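Local coordinates for protein APL1 (Anopheles gambiae, PDB 3O6N) that is a leucine-rich repeat protein that probably acts, as APL1C does, in a heterodimer with LRIM1 regulating complement-like immunity in the mosquito, at residues Q7-I13 and Q33-D41; D20-M30 and Q47-R58. All blocks are in the same frame, centred on the assembly; numbering follows the deposited sequence.

Overall arrangement
Both contacts lie at the N-terminal end of the leucine-rich repeat solenoid. From the N terminus the chain runs through 7-13, then 20-30, then 33-41 and finally 47-58. Contact 1 closes a loop by setting strand 36-37 beside strand 9-10; contact 2 closes another by bringing 47-58 alongside 20-30. The segments alternate, so the two closures cross. Their centres are about 11 Å apart, and the disulfide Cys12-Cys21 joins them covalently. Contact 2 pairs the outermost strand, 21-24, of the long parallel array with its neighbour 49-53, while contact 1 forms a separate two-stranded parallel pair whose Tyr10 and Phe37 reach the aromatic side chains of contact 2.

Contact 1 of 2, residues Q7-I13 and Q33-D41; sequences QPEYKCI and QDVYFGFED
Glu9 pairs with Tyr36 and Tyr10 with Phe37 in a short parallel ladder: Tyr36 N bonds to Pro8 O, Tyr10 N to Tyr36 O at 2.9 Å, nearly straight (172°), and Gly38 N to Tyr10 O at 2.7 Å. Proline can serve at position 8 because the ladder uses its carbonyl and needs no N-H; its CB rests on Val35 CG1. Tyr10 CE2 lies 3.3 Å from Val35 CG1, the methyl set opposite the backbone N (chi1 180°), while the rings of Tyr10 and Phe37 meet obliquely, planes 44° apart. Phe37 continues inward onto helix 63-67 and Phe23. On the face of Glu9 and Tyr36, Gln7 OE1 reaches within 3.3 Å of Tyr36 CE2, its amide plane steeply inclined to the ring. Lys11, bent at chi2 and chi4, passes over the carbonyl of Gly38 and sets CE over one face of Phe39, toward the rim, in a CH-pi contact 4.0 Å from the centroid; NZ adds an off-centre cation-pi contact and a salt bridge to Glu9 OE1 at 3.5 Å. Glycine fits position 38, whose phi is positive. Buried Val35 and Phe37 thus pack with Tyr10 toward the solenoid core, while Glu9 and Phe39 probably both ease the lysine's charge.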
loop_
_atom_site.group_PDB
_atom_site.type_symbol
_atom_site.label_atom_id
_atom_site.label_comp_id
_atom_site.label_asym_id
_atom_site.label_seq_id
_atom_site.Cartn_x
_atom_site.Cartn_y
_atom_site.Cartn_z
ATOM N N GLN A 7 27.639 -28.328 -24.383
ATOM C CA GLN A 7 28.206 -27.042 -23.984
ATOM C C GLN A 7 27.680 -25.902 -24.845
ATOM O O GLN A 7 28.419 -25.341 -25.658
ATOM C CB GLN A 7 29.736 -27.076 -24.047
ATOM C CG GLN A 7 30.387 -27.805 -22.888
ATOM C CD GLN A 7 31.859 -27.482 -22.746
ATOM O OE1 GLN A 7 32.462 -26.876 -23.631
ATOM N NE2 GLN A 7 32.445 -27.875 -21.622
ATOM N N PRO A 8 26.397 -25.556 -24.666
ATOM C CA PRO A 8 25.739 -24.479 -25.411
ATOM C C PRO A 8 26.417 -23.135 -25.196
ATOM O O PRO A 8 26.977 -22.873 -24.132
ATOM C CB PRO A 8 24.333 -24.435 -24.796
ATOM C CG PRO A 8 24.137 -25.772 -24.183
ATOM C CD PRO A 8 25.488 -26.193 -23.700
ATOM N N GLU A 9 26.343 -22.284 -26.209
ATOM C CA GLU A 9 26.908 -20.947 -26.143
ATOM C C GLU A 9 25.827 -19.938 -26.509
ATOM O O GLU A 9 25.397 -19.866 -27.657
ATOM C CB GLU A 9 28.100 -20.840 -27.097
ATOM C CG GLU A 9 28.683 -19.448 -27.240
ATOM C CD GLU A 9 29.926 -19.436 -28.110
ATOM O OE1 GLU A 9 29.806 -19.194 -29.329
ATOM O OE2 GLU A 9 31.027 -19.671 -27.574
ATOM N N TYR A 10 25.384 -19.167 -25.525
ATOM C CA TYR A 10 24.316 -18.199 -25.743
ATOM C C TYR A 10 24.877 -16.801 -25.997
ATOM O O TYR A 10 25.633 -16.268 -25.186
ATOM C CB TYR A 10 23.357 -18.190 -24.553
ATOM C CG TYR A 10 22.781 -19.552 -24.227
ATOM C CD1 TYR A 10 21.871 -20.166 -25.077
ATOM C CD2 TYR A 10 23.138 -20.215 -23.061
ATOM C CE1 TYR A 10 21.341 -21.410 -24.781
ATOM C CE2 TYR A 10 22.616 -21.459 -22.756
ATOM C CZ TYR A 10 21.718 -22.051 -23.618
ATOM O OH TYR A 10 21.197 -23.289 -23.311
ATOM N N LYS A 11 24.501 -16.218 -27.130
ATOM C CA LYS A 11 24.995 -14.908 -27.535
ATOM C C LYS A 11 23.868 -13.885 -27.516
ATOM O O LYS A 11 22.696 -14.244 -27.605
ATOM C CB LYS A 11 25.573 -14.976 -28.951
ATOM C CG LYS A 11 26.763 -15.906 -29.121
ATOM C CD LYS A 11 28.045 -15.267 -28.623
ATOM C CE LYS A 11 29.265 -16.036 -29.101
ATOM N NZ LYS A 11 29.422 -15.987 -30.584
ATOM N N CYS A 12 24.226 -12.608 -27.411
ATOM C CA CYS A 12 23.236 -11.540 -27.477
ATOM C C CYS A 12 22.581 -11.525 -28.856
ATOM O O CYS A 12 23.134 -12.058 -29.819
ATOM C CB CYS A 12 23.877 -10.181 -27.186
ATOM S SG CYS A 12 24.697 -10.058 -25.577
ATOM N N ILE A 13 21.408 -10.904 -28.943
ATOM C CA ILE A 13 20.620 -10.885 -30.173
ATOM C C ILE A 13 20.147 -12.282 -30.559
ATOM O O ILE A 13 19.022 -12.672 -30.244
ATOM C CB ILE A 13 21.386 -10.254 -31.354
ATOM C CG1 ILE A 13 21.176 -8.739 -31.374
ATOM C CG2 ILE A 13 20.921 -10.855 -32.670
ATOM C CD1 ILE A 13 21.605 -8.078 -32.670
ATOM N N GLN A 33 25.227 -28.767 -16.510
ATOM C CA GLN A 33 26.590 -28.408 -16.139
ATOM C C GLN A 33 26.892 -26.987 -16.598
ATOM O O GLN A 33 25.993 -26.261 -17.021
ATOM C CB GLN A 33 27.599 -29.385 -16.748
ATOM C CG GLN A 33 27.612 -30.759 -16.097
ATOM C CD GLN A 33 28.763 -31.622 -16.580
ATOM O OE1 GLN A 33 29.169 -31.545 -17.739
ATOM N NE2 GLN A 33 29.301 -32.445 -15.686
ATOM N N ASP A 34 28.159 -26.595 -16.515
ATOM C CA ASP A 34 28.569 -25.250 -16.903
ATOM C C ASP A 34 28.183 -24.931 -18.346
ATOM O O ASP A 34 28.298 -25.776 -19.233
ATOM C CB ASP A 34 30.075 -25.066 -16.699
ATOM C CG ASP A 34 30.473 -25.113 -15.236
ATOM O OD1 ASP A 34 29.639 -24.749 -14.380
ATOM O OD2 ASP A 34 31.621 -25.511 -14.942
ATOM N N VAL A 35 27.720 -23.703 -18.566
ATOM C CA VAL A 35 27.293 -23.247 -19.885
ATOM C C VAL A 35 28.062 -21.977 -20.248
ATOM O O VAL A 35 28.737 -21.402 -19.398
ATOM C CB VAL A 35 25.774 -22.978 -19.914
ATOM C CG1 VAL A 35 25.334 -22.500 -21.283
ATOM C CG2 VAL A 35 25.011 -24.233 -19.524
ATOM N N TYR A 36 27.971 -21.544 -21.503
ATOM C CA TYR A 36 28.714 -20.371 -21.960
ATOM C C TYR A 36 27.815 -19.209 -22.364
ATOM O O TYR A 36 26.798 -19.401 -23.030
ATOM C CB TYR A 36 29.622 -20.742 -23.135
ATOM C CG TYR A 36 30.756 -21.660 -22.759
ATOM C CD1 TYR A 36 31.486 -21.454 -21.596
ATOM C CD2 TYR A 36 31.089 -22.743 -23.558
ATOM C CE1 TYR A 36 32.526 -22.294 -21.248
ATOM C CE2 TYR A 36 32.128 -23.589 -23.219
ATOM C CZ TYR A 36 32.841 -23.360 -22.062
ATOM O OH TYR A 36 33.874 -24.198 -21.718
ATOM N N PHE A 37 28.212 -18.006 -21.956
ATOM C CA PHE A 37 27.515 -16.776 -22.318
ATOM C C PHE A 37 28.454 -15.850 -23.079
ATOM O O PHE A 37 29.621 -15.716 -22.719
ATOM C CB PHE A 37 26.997 -16.054 -21.063
ATOM C CG PHE A 37 25.825 -16.730 -20.412
ATOM C CD1 PHE A 37 24.543 -16.515 -20.882
ATOM C CD2 PHE A 37 26.007 -17.587 -19.341
ATOM C CE1 PHE A 37 23.459 -17.138 -20.291
ATOM C CE2 PHE A 37 24.927 -18.211 -18.742
ATOM C CZ PHE A 37 23.651 -17.986 -19.220
ATOM N N GLY A 38 27.937 -15.215 -24.128
ATOM C CA GLY A 38 28.700 -14.248 -24.896
ATOM C C GLY A 38 29.942 -14.825 -25.554
ATOM O O GLY A 38 30.014 -16.022 -25.836
ATOM N N PHE A 39 30.923 -13.961 -25.801
ATOM C CA PHE A 39 32.196 -14.372 -26.386
ATOM C C PHE A 39 33.194 -14.788 -25.313
ATOM O O PHE A 39 33.164 -14.281 -24.192
ATOM C CB PHE A 39 32.790 -13.238 -27.220
ATOM C CG PHE A 39 32.001 -12.920 -28.456
ATOM C CD1 PHE A 39 32.223 -13.619 -29.634
ATOM C CD2 PHE A 39 31.042 -11.922 -28.446
ATOM C CE1 PHE A 39 31.498 -13.328 -30.774
ATOM C CE2 PHE A 39 30.315 -11.626 -29.583
ATOM C CZ PHE A 39 30.543 -12.329 -30.749
ATOM N N GLU A 40 34.084 -15.707 -25.664
ATOM C CA GLU A 40 35.128 -16.139 -24.745
ATOM C C GLU A 40 35.966 -14.947 -24.298
ATOM O O GLU A 40 36.347 -14.849 -23.133
ATOM C CB GLU A 40 36.018 -17.197 -25.395
ATOM C CG GLU A 40 37.162 -17.653 -24.510
ATOM C CD GLU A 40 37.940 -18.795 -25.122
ATOM O OE1 GLU A 40 37.304 -19.701 -25.699
ATOM O OE2 GLU A 40 39.186 -18.784 -25.034
ATOM N N ASP A 41 36.240 -14.040 -25.228
ATOM C CA ASP A 41 36.942 -12.803 -24.905
ATOM C C ASP A 41 36.013 -11.862 -24.141
ATOM O O ASP A 41 35.120 -11.254 -24.726
ATOM C CB ASP A 41 37.461 -12.133 -26.179
ATOM C CG ASP A 41 38.081 -10.771 -25.917
ATOM O OD1 ASP A 41 38.278 -10.411 -24.736
ATOM O OD2 ASP A 41 38.381 -10.059 -26.898
#

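Contact 2 of 2, residues D20-M30 and Q47-R58; sequences DCVFYDVHIDM and QKIVTFKNSTMR
Cys21 to Tyr24 pair in parallel with Val50 to Lys53, and His27 and Ile28 with Thr56 and Met57, as in successive coils of a leucine-rich repeat solenoid. Backbone bonds alternate between the strands, beginning with a weak one from Cys21 N to Ile49 O and ending with Arg58 N to Ile28 O. Between the two ladders Ser55 OG takes over: it accepts from Val26 N at 3.0 Å and donates to Lys53 O from above the carbonyl plane, so that Lys53 O serves two donors, the other being Asp25 N. A small hydroxyl suits the buried inner side of this bend, whose Asp25 and Asn54 are exposed.

Other polar side chains act where the strands start and resume. Asp20, with CG between its backbone N and carbonyl carbon (chi1 43°), offers a carboxylate whose OD1 takes Ile49 N at 2.8 Å, on the syn side; its bonds to Lys48 N are weak. One water links Asp20 O to Gln47 NE2. In the second ladder His27 ND1 shares a hydrogen bond with Thr56 OG1, which lies in the imidazole plane at 3.0 Å.

Apolar groups fill the inner face. The flat rings of Phe23 and Phe52 form an offset stack, centroids 5.0 Å apart and planes at 30°; flexible Met57 sets CE on the opposite face of Phe52. Val50 CG1 approaches the edge of Phe23, Val26 CG2 that of Phe52. Opposite, Lys53 CB sits over one face of Tyr24 in a CH-pi contact, 3.8 Å from the centroid.

Phe23, Phe52, Ile28 and Met57 thus supply core, while the face of Val22, Tyr24, Thr51 and Lys53 is mixed.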
loop_
_atom_site.group_PDB
_atom_site.type_symbol
_atom_site.label_atom_id
_atom_site.label_comp_id
_atom_site.label_asym_id
_atom_site.label_seq_id
_atom_site.Cartn_x
_atom_site.Cartn_y
_atom_site.Cartn_z
ATOM N N ASP A 20 20.989 -3.405 -24.496
ATOM C CA ASP A 20 21.830 -3.720 -25.647
ATOM C C ASP A 20 22.228 -5.198 -25.746
ATOM O O ASP A 20 23.040 -5.564 -26.593
ATOM C CB ASP A 20 23.072 -2.820 -25.697
ATOM C CG ASP A 20 23.724 -2.635 -24.341
ATOM O OD1 ASP A 20 23.454 -3.438 -23.421
ATOM O OD2 ASP A 20 24.521 -1.682 -24.202
ATOM N N CYS A 21 21.661 -6.040 -24.887
ATOM C CA CYS A 21 21.885 -7.482 -24.981
ATOM C C CYS A 21 20.659 -8.290 -24.592
ATOM O O CYS A 21 20.292 -8.355 -23.419
ATOM C CB CYS A 21 23.076 -7.940 -24.131
ATOM S SG CYS A 21 23.302 -9.759 -24.132
ATOM N N VAL A 22 20.039 -8.921 -25.581
ATOM C CA VAL A 22 18.921 -9.816 -25.328
ATOM C C VAL A 22 19.290 -11.259 -25.669
ATOM O O VAL A 22 19.577 -11.582 -26.824
ATOM C CB VAL A 22 17.676 -9.402 -26.139
ATOM C CG1 VAL A 22 16.507 -10.326 -25.827
ATOM C CG2 VAL A 22 17.316 -7.953 -25.851
ATOM N N PHE A 23 19.299 -12.117 -24.652
ATOM C CA PHE A 23 19.526 -13.543 -24.850
ATOM C C PHE A 23 18.209 -14.206 -25.219
ATOM O O PHE A 23 17.156 -13.849 -24.685
ATOM C CB PHE A 23 20.081 -14.195 -23.582
ATOM C CG PHE A 23 21.469 -13.746 -23.215
ATOM C CD1 PHE A 23 22.569 -14.204 -23.921
ATOM C CD2 PHE A 23 21.674 -12.889 -22.145
ATOM C CE1 PHE A 23 23.844 -13.799 -23.583
ATOM C CE2 PHE A 23 22.949 -12.481 -21.800
ATOM C CZ PHE A 23 24.037 -12.939 -22.518
ATOM N N TYR A 24 18.272 -15.171 -26.128
ATOM C CA TYR A 24 17.089 -15.910 -26.550
ATOM C C TYR A 24 17.252 -17.409 -26.319
ATOM O O TYR A 24 18.316 -17.976 -26.578
ATOM C CB TYR A 24 16.795 -15.656 -28.033
ATOM C CG TYR A 24 15.850 -14.506 -28.292
ATOM C CD1 TYR A 24 14.475 -14.698 -28.285
ATOM C CD2 TYR A 24 16.333 -13.230 -28.555
ATOM C CE1 TYR A 24 13.604 -13.652 -28.525
ATOM C CE2 TYR A 24 15.468 -12.175 -28.798
ATOM C CZ TYR A 24 14.106 -12.393 -28.781
ATOM O OH TYR A 24 13.240 -11.350 -29.021
ATOM N N ASP A 25 16.193 -18.037 -25.821
ATOM C CA ASP A 25 16.122 -19.491 -25.733
ATOM C C ASP A 25 17.211 -20.112 -24.865
ATOM O O ASP A 25 17.755 -21.165 -25.201
ATOM C CB ASP A 25 16.153 -20.101 -27.135
ATOM C CG ASP A 25 15.046 -19.570 -28.019
ATOM O OD1 ASP A 25 13.871 -19.649 -27.608
ATOM O OD2 ASP A 25 15.351 -19.055 -29.116
ATOM N N VAL A 26 17.529 -19.459 -23.753
ATOM C CA VAL A 26 18.453 -20.028 -22.786
ATOM C C VAL A 26 17.682 -21.006 -21.917
ATOM O O VAL A 26 16.647 -20.655 -21.352
ATOM C CB VAL A 26 19.064 -18.952 -21.882
ATOM C CG1 VAL A 26 19.955 -19.593 -20.830
ATOM C CG2 VAL A 26 19.833 -17.935 -22.704
ATOM N N HIS A 27 18.172 -22.235 -21.818
ATOM C CA HIS A 27 17.498 -23.234 -20.999
ATOM C C HIS A 27 18.470 -23.997 -20.113
ATOM O O HIS A 27 19.178 -24.899 -20.565
ATOM C CB HIS A 27 16.663 -24.174 -21.869
ATOM C CG HIS A 27 15.542 -23.480 -22.576
ATOM N ND1 HIS A 27 14.446 -22.973 -21.911
ATOM C CD2 HIS A 27 15.359 -23.183 -23.884
ATOM C CE1 HIS A 27 13.630 -22.406 -22.782
ATOM N NE2 HIS A 27 14.161 -22.519 -23.986
ATOM N N ILE A 28 18.505 -23.600 -18.846
ATOM C CA ILE A 28 19.368 -24.218 -17.854
ATOM C C ILE A 28 18.489 -24.768 -16.750
ATOM O O ILE A 28 17.673 -24.040 -16.185
ATOM C CB ILE A 28 20.321 -23.182 -17.228
ATOM C CG1 ILE A 28 21.186 -22.523 -18.304
ATOM C CG2 ILE A 28 21.185 -23.824 -16.146
ATOM C CD1 ILE A 28 22.042 -21.391 -17.778
ATOM N N ASP A 29 18.629 -26.053 -16.448
ATOM C CA ASP A 29 17.947 -26.607 -15.286
ATOM C C ASP A 29 18.956 -26.866 -14.173
ATOM O O ASP A 29 20.128 -26.509 -14.293
ATOM C CB ASP A 29 17.157 -27.872 -15.640
ATOM C CG ASP A 29 17.994 -28.902 -16.363
ATOM O OD1 ASP A 29 18.777 -29.606 -15.693
ATOM O OD2 ASP A 29 17.856 -29.017 -17.599
ATOM N N MET A 30 18.494 -27.472 -13.085
ATOM C CA MET A 30 19.357 -27.738 -11.943
ATOM C C MET A 30 20.506 -28.665 -12.337
ATOM O O MET A 30 21.640 -28.490 -11.890
ATOM C CB MET A 30 18.546 -28.355 -10.803
ATOM C CG MET A 30 17.215 -27.658 -10.548
ATOM S SD MET A 30 17.387 -26.035 -9.780
ATOM C CE MET A 30 17.177 -26.457 -8.051
ATOM N N GLN A 47 28.183 -5.132 -23.101
ATOM C CA GLN A 47 26.793 -4.698 -23.006
ATOM C C GLN A 47 26.425 -4.296 -21.576
ATOM O O GLN A 47 26.863 -4.919 -20.607
ATOM C CB GLN A 47 25.846 -5.780 -23.533
ATOM C CG GLN A 47 25.890 -5.973 -25.049
ATOM C CD GLN A 47 27.039 -6.857 -25.511
ATOM O OE1 GLN A 47 27.615 -7.612 -24.728
ATOM N NE2 GLN A 47 27.373 -6.765 -26.791
ATOM N N LYS A 48 25.616 -3.250 -21.456
ATOM C CA LYS A 48 25.263 -2.692 -20.155
ATOM C C LYS A 48 23.843 -3.053 -19.728
ATOM O O LYS A 48 23.520 -3.021 -18.541
ATOM C CB LYS A 48 25.428 -1.170 -20.172
ATOM C CG LYS A 48 26.848 -0.700 -20.444
ATOM C CD LYS A 48 26.931 0.817 -20.414
ATOM C CE LYS A 48 28.370 1.297 -20.486
ATOM N NZ LYS A 48 28.463 2.775 -20.326
ATOM N N ILE A 49 22.998 -3.386 -20.697
ATOM C CA ILE A 49 21.605 -3.720 -20.416
ATOM C C ILE A 49 21.328 -5.153 -20.846
ATOM O O ILE A 49 21.432 -5.489 -22.025
ATOM C CB ILE A 49 20.632 -2.772 -21.146
ATOM C CG1 ILE A 49 21.210 -1.356 -21.231
ATOM C CG2 ILE A 49 19.276 -2.770 -20.460
ATOM C CD1 ILE A 49 21.453 -0.704 -19.894
ATOM N N VAL A 50 20.983 -6.003 -19.887
ATOM C CA VAL A 50 20.840 -7.423 -20.169
ATOM C C VAL A 50 19.459 -7.946 -19.812
ATOM O O VAL A 50 18.999 -7.791 -18.682
ATOM C CB VAL A 50 21.891 -8.256 -19.411
ATOM C CG1 VAL A 50 21.598 -9.743 -19.560
ATOM C CG2 VAL A 50 23.285 -7.921 -19.911
ATOM N N THR A 51 18.802 -8.567 -20.783
ATOM C CA THR A 51 17.527 -9.215 -20.531
ATOM C C THR A 51 17.435 -10.541 -21.276
ATOM O O THR A 51 18.248 -10.828 -22.153
ATOM C CB THR A 51 16.336 -8.318 -20.926
ATOM O OG1 THR A 51 15.146 -8.821 -20.312
ATOM C CG2 THR A 51 16.157 -8.307 -22.430
ATOM N N PHE A 52 16.444 -11.344 -20.910
ATOM C CA PHE A 52 16.253 -12.658 -21.503
ATOM C C PHE A 52 14.866 -12.770 -22.113
ATOM O O PHE A 52 13.908 -12.183 -21.609
ATOM C CB PHE A 52 16.427 -13.743 -20.441
ATOM C CG PHE A 52 17.834 -13.875 -19.938
ATOM C CD1 PHE A 52 18.618 -14.953 -20.312
ATOM C CD2 PHE A 52 18.379 -12.913 -19.104
ATOM C CE1 PHE A 52 19.917 -15.076 -19.855
ATOM C CE2 PHE A 52 19.679 -13.030 -18.647
ATOM C CZ PHE A 52 20.447 -14.112 -19.023
ATOM N N LYS A 53 14.763 -13.522 -23.204
ATOM C CA LYS A 53 13.469 -13.796 -23.820
ATOM C C LYS A 53 13.309 -15.291 -24.063
ATOM O O LYS A 53 14.245 -15.961 -24.495
ATOM C CB LYS A 53 13.317 -13.019 -25.129
ATOM C CG LYS A 53 13.164 -11.518 -24.941
ATOM C CD LYS A 53 11.965 -11.202 -24.061
ATOM C CE LYS A 53 11.822 -9.707 -23.831
ATOM N NZ LYS A 53 10.690 -9.394 -22.912
ATOM N N ASN A 54 12.122 -15.810 -23.767
ATOM C CA ASN A 54 11.838 -17.224 -23.959
ATOM C C ASN A 54 12.922 -18.092 -23.323
ATOM O O ASN A 54 13.401 -19.053 -23.927
ATOM C CB ASN A 54 11.711 -17.537 -25.452
ATOM C CG ASN A 54 10.565 -18.479 -25.755
ATOM O OD1 ASN A 54 10.330 -19.445 -25.029
ATOM N ND2 ASN A 54 9.836 -18.197 -26.828
ATOM N N SER A 55 13.306 -17.744 -22.098
ATOM C CA SER A 55 14.402 -18.428 -21.418
ATOM C C SER A 55 14.012 -18.949 -20.039
ATOM O O SER A 55 13.084 -18.439 -19.405
ATOM C CB SER A 55 15.610 -17.499 -21.287
ATOM O OG SER A 55 16.076 -17.076 -22.556
ATOM N N THR A 56 14.733 -19.971 -19.588
ATOM C CA THR A 56 14.605 -20.490 -18.233
ATOM C C THR A 56 15.987 -20.791 -17.655
ATOM O O THR A 56 16.832 -21.400 -18.314
ATOM C CB THR A 56 13.753 -21.773 -18.186
ATOM O OG1 THR A 56 14.432 -22.830 -18.874
ATOM C CG2 THR A 56 12.397 -21.544 -18.836
ATOM N N MET A 57 16.217 -20.346 -16.426
ATOM C CA MET A 57 17.448 -20.659 -15.713
ATOM C C MET A 57 17.101 -21.053 -14.288
ATOM O O MET A 57 17.052 -20.205 -13.398
ATOM C CB MET A 57 18.398 -19.459 -15.708
ATOM C CG MET A 57 18.954 -19.086 -17.076
ATOM S SD MET A 57 20.346 -17.947 -16.954
ATOM C CE MET A 57 19.540 -16.457 -16.379
ATOM N N ARG A 58 16.855 -22.340 -14.076
ATOM C CA ARG A 58 16.389 -22.809 -12.774
ATOM C C ARG A 58 17.440 -22.580 -11.685
ATOM O O ARG A 58 17.109 -22.408 -10.511
ATOM C CB ARG A 58 15.934 -24.268 -12.860
ATOM C CG ARG A 58 14.973 -24.495 -14.027
ATOM C CD ARG A 58 14.042 -25.681 -13.832
ATOM N NE ARG A 58 13.267 -25.955 -15.043
ATOM C CZ ARG A 58 12.095 -25.392 -15.339
ATOM N NH1 ARG A 58 11.541 -24.515 -14.512
ATOM N NH2 ARG A 58 11.475 -25.708 -16.468
HETATM O O HOH W 1 25.291 -5.182 -28.275
#